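Local structure of poly-beta-1,6-N-acetyl-D-glucosamine export protein (Escherichia coli, 4Y25) at residues 109-120 and 133-144. The protein exports the biofilm adhesin poly-beta-1,6-N-acetyl-D-glucosamine across the outer membrane, this chain being its C-terminal membrane-spanning beta-barrel domain. Residues are numbered along the deposited sequence; the frame is centred on the assembly and turned at random.
Sequences NWRIGSQLERLS and TGNSAQAYVRWY
Gly113 lies beneath the ring of Tyr140, its CA 3.6 Å from the ring centroid in a CH-pi contact. With CG set between the backbone N and the carbonyl carbon (chi1 65°), Tyr140 leans its ring toward the neighbouring strand, one face against Gly113 CA, in the place a side chain there would take. On this same face the guanidinium groups of Arg111 and Arg142 stack nearly parallel, centres 4.2 Å apart; Arg111 also makes a cation-pi contact with Trp103. Further along, Gln115 and Gln138 run side by side, Gln115 CB touching Gln138 CB at 3.8 Å. The buried Ser120 OG and Ser136 OG share a hydrogen bond of 2.8 Å. Strands 110-118 and 134-144 are antiparallel neighbours in the 16-stranded barrel, where this polar face turns toward the interior, consistent with a lining for the polysaccharide path. The outward face is more loosely covered: Leu116 CD2 reaches Ala137 CB at 3.8 Å, while Ser114 stands on the surface. Packing tightens there at one end, where the six-membered ring of Trp110 and the five-membered ring of Trp143 form an offset stack, centroids 4.2 Å apart and planes at 19°, and Val141 CG1 meets the Trp110 edge at CE3 (3.7 Å).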
ATOM      1  N   ASN A 109       6.677  -3.952 -22.033  1.00154.94           N
ATOM      2  CA  ASN A 109       5.283  -4.232 -21.700  1.00149.29           C
ATOM      3  C   ASN A 109       5.173  -5.075 -20.427  1.00139.28           C
ATOM      4  O   ASN A 109       4.132  -5.081 -19.769  1.00132.67           O
ATOM      5  CB  ASN A 109       4.576  -4.961 -22.846  1.00145.37           C
ATOM      6  CG  ASN A 109       4.669  -4.217 -24.159  1.00146.83           C
ATOM      7  OD1 ASN A 109       5.629  -3.491 -24.407  1.00155.62           O
ATOM      8  ND2 ASN A 109       3.669  -4.401 -25.014  1.00142.50           N
ATOM      9  N   TRP A 110       6.241  -5.800 -20.093  1.00125.89           N
ATOM     10  CA  TRP A 110       6.244  -6.676 -18.914  1.00116.41           C
ATOM     11  C   TRP A 110       7.260  -6.238 -17.855  1.00111.89           C
ATOM     12  O   TRP A 110       8.393  -5.877 -18.166  1.00111.50           O
ATOM     13  CB  TRP A 110       6.529  -8.133 -19.318  1.00100.37           C
ATOM     14  CG  TRP A 110       5.475  -8.782 -20.178  1.00103.65           C
ATOM     15  CD1 TRP A 110       5.263  -8.564 -21.501  1.00 96.73           C
ATOM     16  CD2 TRP A 110       4.543  -9.793 -19.791  1.00100.86           C
ATOM     17  NE1 TRP A 110       4.242  -9.341 -21.963  1.00 96.70           N
ATOM     18  CE2 TRP A 110       3.781 -10.112 -20.929  1.00 95.93           C
ATOM     19  CE3 TRP A 110       4.266 -10.450 -18.591  1.00 91.87           C
ATOM     20  CZ2 TRP A 110       2.771 -11.048 -20.914  1.00102.03           C
ATOM     21  CZ3 TRP A 110       3.252 -11.389 -18.572  1.00108.58           C
ATOM     22  CH2 TRP A 110       2.515 -11.679 -19.731  1.00113.88           C
ATOM     23  N   ARG A 111       6.839  -6.282 -16.596  1.00103.98           N
ATOM     24  CA  ARG A 111       7.717  -5.978 -15.474  1.00 91.36           C
ATOM     25  C   ARG A 111       7.532  -6.992 -14.355  1.00 96.77           C
ATOM     26  O   ARG A 111       6.407  -7.360 -14.021  1.00 94.67           O
ATOM     27  CB  ARG A 111       7.454  -4.569 -14.943  1.00 88.94           C
ATOM     28  CG  ARG A 111       8.142  -4.275 -13.621  1.00 83.09           C
ATOM     29  CD  ARG A 111       7.697  -2.951 -13.049  1.00 74.61           C
ATOM     30  NE  ARG A 111       8.137  -1.836 -13.880  1.00103.29           N
ATOM     31  CZ  ARG A 111       8.181  -0.575 -13.470  1.00108.50           C
ATOM     32  NH1 ARG A 111       8.596   0.378 -14.294  1.00114.11           N
ATOM     33  NH2 ARG A 111       7.818  -0.267 -12.233  1.00113.73           N
ATOM     34  N   ILE A 112       8.639  -7.445 -13.777  1.00103.00           N
ATOM     35  CA  ILE A 112       8.583  -8.375 -12.657  1.00107.06           C
ATOM     36  C   ILE A 112       9.178  -7.721 -11.415  1.00 95.23           C
ATOM     37  O   ILE A 112      10.224  -7.074 -11.484  1.00 89.23           O
ATOM     38  CB  ILE A 112       9.318  -9.693 -12.983  1.00111.62           C
ATOM     39  CG1 ILE A 112       8.567 -10.449 -14.083  1.00112.74           C
ATOM     40  CG2 ILE A 112       9.459 -10.563 -11.743  1.00105.60           C
ATOM     41  CD1 ILE A 112       9.103 -11.834 -14.366  1.00119.57           C
ATOM     42  N   GLY A 113       8.491  -7.871 -10.287  1.00 81.59           N
ATOM     43  CA  GLY A 113       8.934  -7.284  -9.035  1.00 73.26           C
ATOM     44  C   GLY A 113       9.075  -8.302  -7.920  1.00 81.86           C
ATOM     45  O   GLY A 113       8.322  -9.273  -7.845  1.00 85.72           O
ATOM     46  N   SER A 114      10.049  -8.071  -7.047  1.00 88.38           N
ATOM     47  CA  SER A 114      10.327  -8.970  -5.933  1.00 94.95           C
ATOM     48  C   SER A 114      10.453  -8.164  -4.645  1.00 90.25           C
ATOM     49  O   SER A 114      10.792  -6.980  -4.684  1.00 77.38           O
ATOM     50  CB  SER A 114      11.607  -9.772  -6.200  1.00100.44           C
ATOM     51  OG  SER A 114      11.780 -10.809  -5.251  1.00115.80           O
ATOM     52  N   GLN A 115      10.181  -8.793  -3.505  1.00 92.27           N
ATOM     53  CA  GLN A 115      10.250  -8.078  -2.235  1.00102.34           C
ATOM     54  C   GLN A 115      10.370  -9.002  -1.022  1.00102.26           C
ATOM     55  O   GLN A 115       9.481  -9.810  -0.747  1.00103.23           O
ATOM     56  CB  GLN A 115       9.023  -7.174  -2.084  1.00116.88           C
ATOM     57  CG  GLN A 115       9.114  -6.182  -0.940  1.00121.96           C
ATOM     58  CD  GLN A 115       8.450  -4.858  -1.270  1.00120.72           C
ATOM     59  OE1 GLN A 115       7.827  -4.706  -2.321  1.00135.12           O
ATOM     60  NE2 GLN A 115       8.583  -3.890  -0.372  1.00111.59           N
ATOM     61  N   LEU A 116      11.483  -8.865  -0.304  1.00 86.36           N
ATOM     62  CA  LEU A 116      11.720  -9.583   0.947  1.00 87.94           C
ATOM     63  C   LEU A 116      11.639  -8.654   2.144  1.00 90.52           C
ATOM     64  O   LEU A 116      12.173  -7.546   2.108  1.00 92.68           O
ATOM     65  CB  LEU A 116      13.091 -10.244   0.945  1.00104.77           C
ATOM     66  CG  LEU A 116      13.317 -11.429   0.029  1.00 98.15           C
ATOM     67  CD1 LEU A 116      14.748 -11.866   0.210  1.00 91.88           C
ATOM     68  CD2 LEU A 116      12.344 -12.525   0.400  1.00 81.01           C
ATOM     69  N   GLU A 117      10.983  -9.100   3.213  1.00 79.70           N
ATOM     70  CA  GLU A 117      10.865  -8.266   4.403  1.00104.73           C
ATOM     71  C   GLU A 117      11.008  -9.024   5.724  1.00102.24           C
ATOM     72  O   GLU A 117      10.524 -10.145   5.883  1.00 82.22           O
ATOM     73  CB  GLU A 117       9.523  -7.509   4.401  1.00111.55           C
ATOM     74  CG  GLU A 117       8.894  -7.293   3.025  1.00131.46           C
ATOM     75  CD  GLU A 117       7.940  -6.112   2.982  1.00137.40           C
ATOM     76  OE1 GLU A 117       7.555  -5.608   4.059  1.00116.78           O
ATOM     77  OE2 GLU A 117       7.579  -5.682   1.866  1.00146.84           O
ATOM     78  N   ARG A 118      11.712  -8.386   6.652  1.00116.25           N
ATOM     79  CA  ARG A 118      11.646  -8.699   8.073  1.00121.44           C
ATOM     80  C   ARG A 118      11.715  -7.356   8.804  1.00133.02           C
ATOM     81  O   ARG A 118      12.496  -6.497   8.421  1.00144.11           O
ATOM     82  CB  ARG A 118      12.782  -9.644   8.503  1.00124.80           C
ATOM     83  CG  ARG A 118      14.134  -8.967   8.722  1.00133.78           C
ATOM     84  CD  ARG A 118      15.107  -9.806   9.543  1.00147.76           C
ATOM     85  NE  ARG A 118      16.495  -9.500   9.200  1.00160.21           N
ATOM     86  CZ  ARG A 118      17.549  -9.898   9.904  1.00166.46           C
ATOM     87  NH1 ARG A 118      17.383 -10.621  11.003  1.00165.63           N
ATOM     88  NH2 ARG A 118      18.774  -9.568   9.512  1.00168.04           N
ATOM     89  N   LEU A 119      10.825  -7.104   9.760  1.00122.41           N
ATOM     90  CA  LEU A 119       9.585  -7.844   9.914  1.00126.26           C
ATOM     91  C   LEU A 119       8.618  -7.353   8.842  1.00121.29           C
ATOM     92  O   LEU A 119       8.774  -6.247   8.323  1.00121.40           O
ATOM     93  CB  LEU A 119       8.987  -7.641  11.309  1.00126.84           C
ATOM     94  CG  LEU A 119       9.897  -7.711  12.538  1.00127.13           C
ATOM     95  CD1 LEU A 119      10.539  -6.360  12.831  1.00123.44           C
ATOM     96  CD2 LEU A 119       9.106  -8.187  13.742  1.00131.55           C
ATOM     97  N   SER A 120       7.622  -8.163   8.512  1.00109.33           N
ATOM     98  CA  SER A 120       6.710  -7.822   7.431  1.00 99.32           C
ATOM     99  C   SER A 120       5.532  -6.986   7.913  1.00105.96           C
ATOM    100  O   SER A 120       5.042  -7.170   9.026  1.00115.96           O
ATOM    101  CB  SER A 120       6.195  -9.091   6.752  1.00108.27           C
ATOM    102  OG  SER A 120       5.349  -8.772   5.662  1.00117.45           O
ATOM    103  N   THR A 133       5.768 -12.157  15.437  1.00156.67           N
ATOM    104  CA  THR A 133       6.768 -11.733  14.467  1.00167.65           C
ATOM    105  C   THR A 133       6.477 -12.375  13.111  1.00162.39           C
ATOM    106  O   THR A 133       5.975 -13.497  13.051  1.00164.32           O
ATOM    107  CB  THR A 133       8.188 -12.111  14.952  1.00181.31           C
ATOM    108  OG1 THR A 133       8.465 -11.444  16.191  1.00186.65           O
ATOM    109  CG2 THR A 133       9.252 -11.735  13.931  1.00183.03           C
ATOM    110  N   GLY A 134       6.776 -11.665  12.027  1.00150.44           N
ATOM    111  CA  GLY A 134       6.551 -12.198  10.696  1.00125.63           C
ATOM    112  C   GLY A 134       7.593 -11.813   9.661  1.00104.82           C
ATOM    113  O   GLY A 134       8.053 -10.674   9.618  1.00102.81           O
ATOM    114  N   ASN A 135       7.966 -12.779   8.827  1.00105.07           N
ATOM    115  CA  ASN A 135       8.835 -12.532   7.679  1.00106.26           C
ATOM    116  C   ASN A 135       8.136 -12.992   6.402  1.00 98.48           C
ATOM    117  O   ASN A 135       7.406 -13.983   6.416  1.00 97.46           O
ATOM    118  CB  ASN A 135      10.178 -13.246   7.844  1.00107.38           C
ATOM    119  CG  ASN A 135      10.885 -12.871   9.132  1.00113.15           C
ATOM    120  OD1 ASN A 135      10.699 -11.775   9.662  1.00124.62           O
ATOM    121  ND2 ASN A 135      11.710 -13.780   9.640  1.00101.51           N
ATOM    122  N   SER A 136       8.352 -12.281   5.299  1.00 78.83           N
ATOM    123  CA  SER A 136       7.569 -12.544   4.096  1.00 87.85           C
ATOM    124  C   SER A 136       8.364 -12.474   2.797  1.00 92.29           C
ATOM    125  O   SER A 136       9.531 -12.080   2.779  1.00 85.98           O
ATOM    126  CB  SER A 136       6.400 -11.559   4.011  1.00105.01           C
ATOM    127  OG  SER A 136       6.868 -10.236   3.805  1.00 87.35           O
ATOM    128  N   ALA A 137       7.701 -12.856   1.709  1.00 87.54           N
ATOM    129  CA  ALA A 137       8.262 -12.761   0.369  1.00 87.49           C
ATOM    130  C   ALA A 137       7.167 -12.397  -0.632  1.00 93.70           C
ATOM    131  O   ALA A 137       6.194 -13.132  -0.792  1.00 93.19           O
ATOM    132  CB  ALA A 137       8.932 -14.066  -0.022  1.00 85.12           C
ATOM    133  N   GLN A 138       7.322 -11.255  -1.294  1.00100.43           N
ATOM    134  CA  GLN A 138       6.353 -10.820  -2.293  1.00105.84           C
ATOM    135  C   GLN A 138       6.908 -10.964  -3.704  1.00 95.50           C
ATOM    136  O   GLN A 138       8.114 -10.854  -3.921  1.00 86.04           O
ATOM    137  CB  GLN A 138       5.935  -9.364  -2.061  1.00115.53           C
ATOM    138  CG  GLN A 138       5.366  -9.059  -0.686  1.00125.79           C
ATOM    139  CD  GLN A 138       4.822  -7.645  -0.591  1.00127.55           C
ATOM    140  OE1 GLN A 138       4.692  -6.950  -1.599  1.00136.24           O
ATOM    141  NE2 GLN A 138       4.507  -7.211   0.623  1.00129.79           N
ATOM    142  N   ALA A 139       6.015 -11.209  -4.657  1.00 81.10           N
ATOM    143  CA  ALA A 139       6.368 -11.174  -6.070  1.00 78.12           C
ATOM    144  C   ALA A 139       5.181 -10.672  -6.882  1.00 85.12           C
ATOM    145  O   ALA A 139       4.029 -10.906  -6.510  1.00 92.64           O
ATOM    146  CB  ALA A 139       6.804 -12.545  -6.550  1.00 86.39           C
ATOM    147  N   TYR A 140       5.454  -9.974  -7.980  1.00 82.25           N
ATOM    148  CA  TYR A 140       4.376  -9.541  -8.863  1.00 97.67           C
ATOM    149  C   TYR A 140       4.800  -9.433 -10.324  1.00102.44           C
ATOM    150  O   TYR A 140       5.982  -9.296 -10.638  1.00 96.39           O
ATOM    151  CB  TYR A 140       3.798  -8.202  -8.394  1.00 90.80           C
ATOM    152  CG  TYR A 140       4.740  -7.020  -8.469  1.00 94.33           C
ATOM    153  CD1 TYR A 140       4.884  -6.290  -9.645  1.00 88.39           C
ATOM    154  CD2 TYR A 140       5.457  -6.609  -7.353  1.00102.15           C
ATOM    155  CE1 TYR A 140       5.734  -5.200  -9.711  1.00 88.87           C
ATOM    156  CE2 TYR A 140       6.307  -5.519  -7.409  1.00 99.96           C
ATOM    157  CZ  TYR A 140       6.442  -4.818  -8.590  1.00 98.76           C
ATOM    158  OH  TYR A 140       7.287  -3.731  -8.649  1.00 99.90           O
ATOM    159  N   VAL A 141       3.811  -9.504 -11.211  1.00101.97           N
ATOM    160  CA  VAL A 141       4.027  -9.369 -12.646  1.00100.23           C
ATOM    161  C   VAL A 141       2.992  -8.412 -13.228  1.00 93.71           C
ATOM    162  O   VAL A 141       1.796  -8.552 -12.979  1.00102.21           O
ATOM    163  CB  VAL A 141       3.941 -10.731 -13.370  1.00 94.10           C
ATOM    164  CG1 VAL A 141       4.047 -10.547 -14.876  1.00 81.74           C
ATOM    165  CG2 VAL A 141       5.026 -11.670 -12.868  1.00105.33           C
ATOM    166  N   ARG A 142       3.460  -7.438 -14.000  1.00 85.57           N
ATOM    167  CA  ARG A 142       2.594  -6.413 -14.570  1.00 92.66           C
ATOM    168  C   ARG A 142       2.734  -6.378 -16.094  1.00104.79           C
ATOM    169  O   ARG A 142       3.844  -6.416 -16.625  1.00111.55           O
ATOM    170  CB  ARG A 142       2.917  -5.057 -13.926  1.00 97.17           C
ATOM    171  CG  ARG A 142       2.795  -3.822 -14.803  1.00110.07           C
ATOM    172  CD  ARG A 142       3.339  -2.604 -14.041  1.00142.97           C
ATOM    173  NE  ARG A 142       3.866  -1.557 -14.917  1.00155.61           N
ATOM    174  CZ  ARG A 142       4.133  -0.316 -14.522  1.00157.27           C
ATOM    175  NH1 ARG A 142       3.889   0.051 -13.272  1.00151.83           N
ATOM    176  NH2 ARG A 142       4.605   0.572 -15.386  1.00160.68           N
ATOM    177  N   TRP A 143       1.603  -6.329 -16.791  1.00106.09           N
ATOM    178  CA  TRP A 143       1.584  -6.455 -18.248  1.00118.78           C
ATOM    179  C   TRP A 143       0.724  -5.383 -18.920  1.00111.81           C
ATOM    180  O   TRP A 143      -0.463  -5.244 -18.613  1.00105.67           O
ATOM    181  CB  TRP A 143       1.081  -7.847 -18.637  1.00128.08           C
ATOM    182  CG  TRP A 143       0.793  -8.006 -20.089  1.00132.55           C
ATOM    183  CD1 TRP A 143       1.548  -7.556 -21.131  1.00118.49           C
ATOM    184  CD2 TRP A 143      -0.359  -8.628 -20.667  1.00136.84           C
ATOM    185  NE1 TRP A 143       0.947  -7.874 -22.324  1.00123.45           N
ATOM    186  CE2 TRP A 143      -0.227  -8.532 -22.066  1.00134.68           C
ATOM    187  CE3 TRP A 143      -1.486  -9.263 -20.136  1.00128.40           C
ATOM    188  CZ2 TRP A 143      -1.180  -9.047 -22.941  1.00132.17           C
ATOM    189  CZ3 TRP A 143      -2.429  -9.774 -21.006  1.00128.34           C
ATOM    190  CH2 TRP A 143      -2.272  -9.662 -22.393  1.00132.64           C
ATOM    191  N   TYR A 144       1.331  -4.642 -19.850  1.00116.44           N
ATOM    192  CA  TYR A 144       0.660  -3.528 -20.530  1.00117.06           C
ATOM    193  C   TYR A 144       0.325  -3.852 -21.979  1.00123.93           C
ATOM    194  O   TYR A 144       1.143  -3.659 -22.872  1.00132.15           O
ATOM    195  CB  TYR A 144       1.505  -2.255 -20.452  1.00124.73           C
ATOM    196  CG  TYR A 144       1.529  -1.719 -19.058  1.00151.79           C
ATOM    197  CD1 TYR A 144       0.772  -2.323 -18.080  1.00179.36           C
ATOM    198  CD2 TYR A 144       2.205  -0.552 -18.725  1.00154.52           C
ATOM    199  CE1 TYR A 144       0.740  -1.841 -16.770  1.00191.73           C
ATOM    200  CE2 TYR A 144       2.166  -0.053 -17.408  1.00165.12           C
ATOM    201  CZ  TYR A 144       1.403  -0.714 -16.439  1.00184.10           C
ATOM    202  OH  TYR A 144       1.302  -0.260 -15.139  1.00182.55           O
TER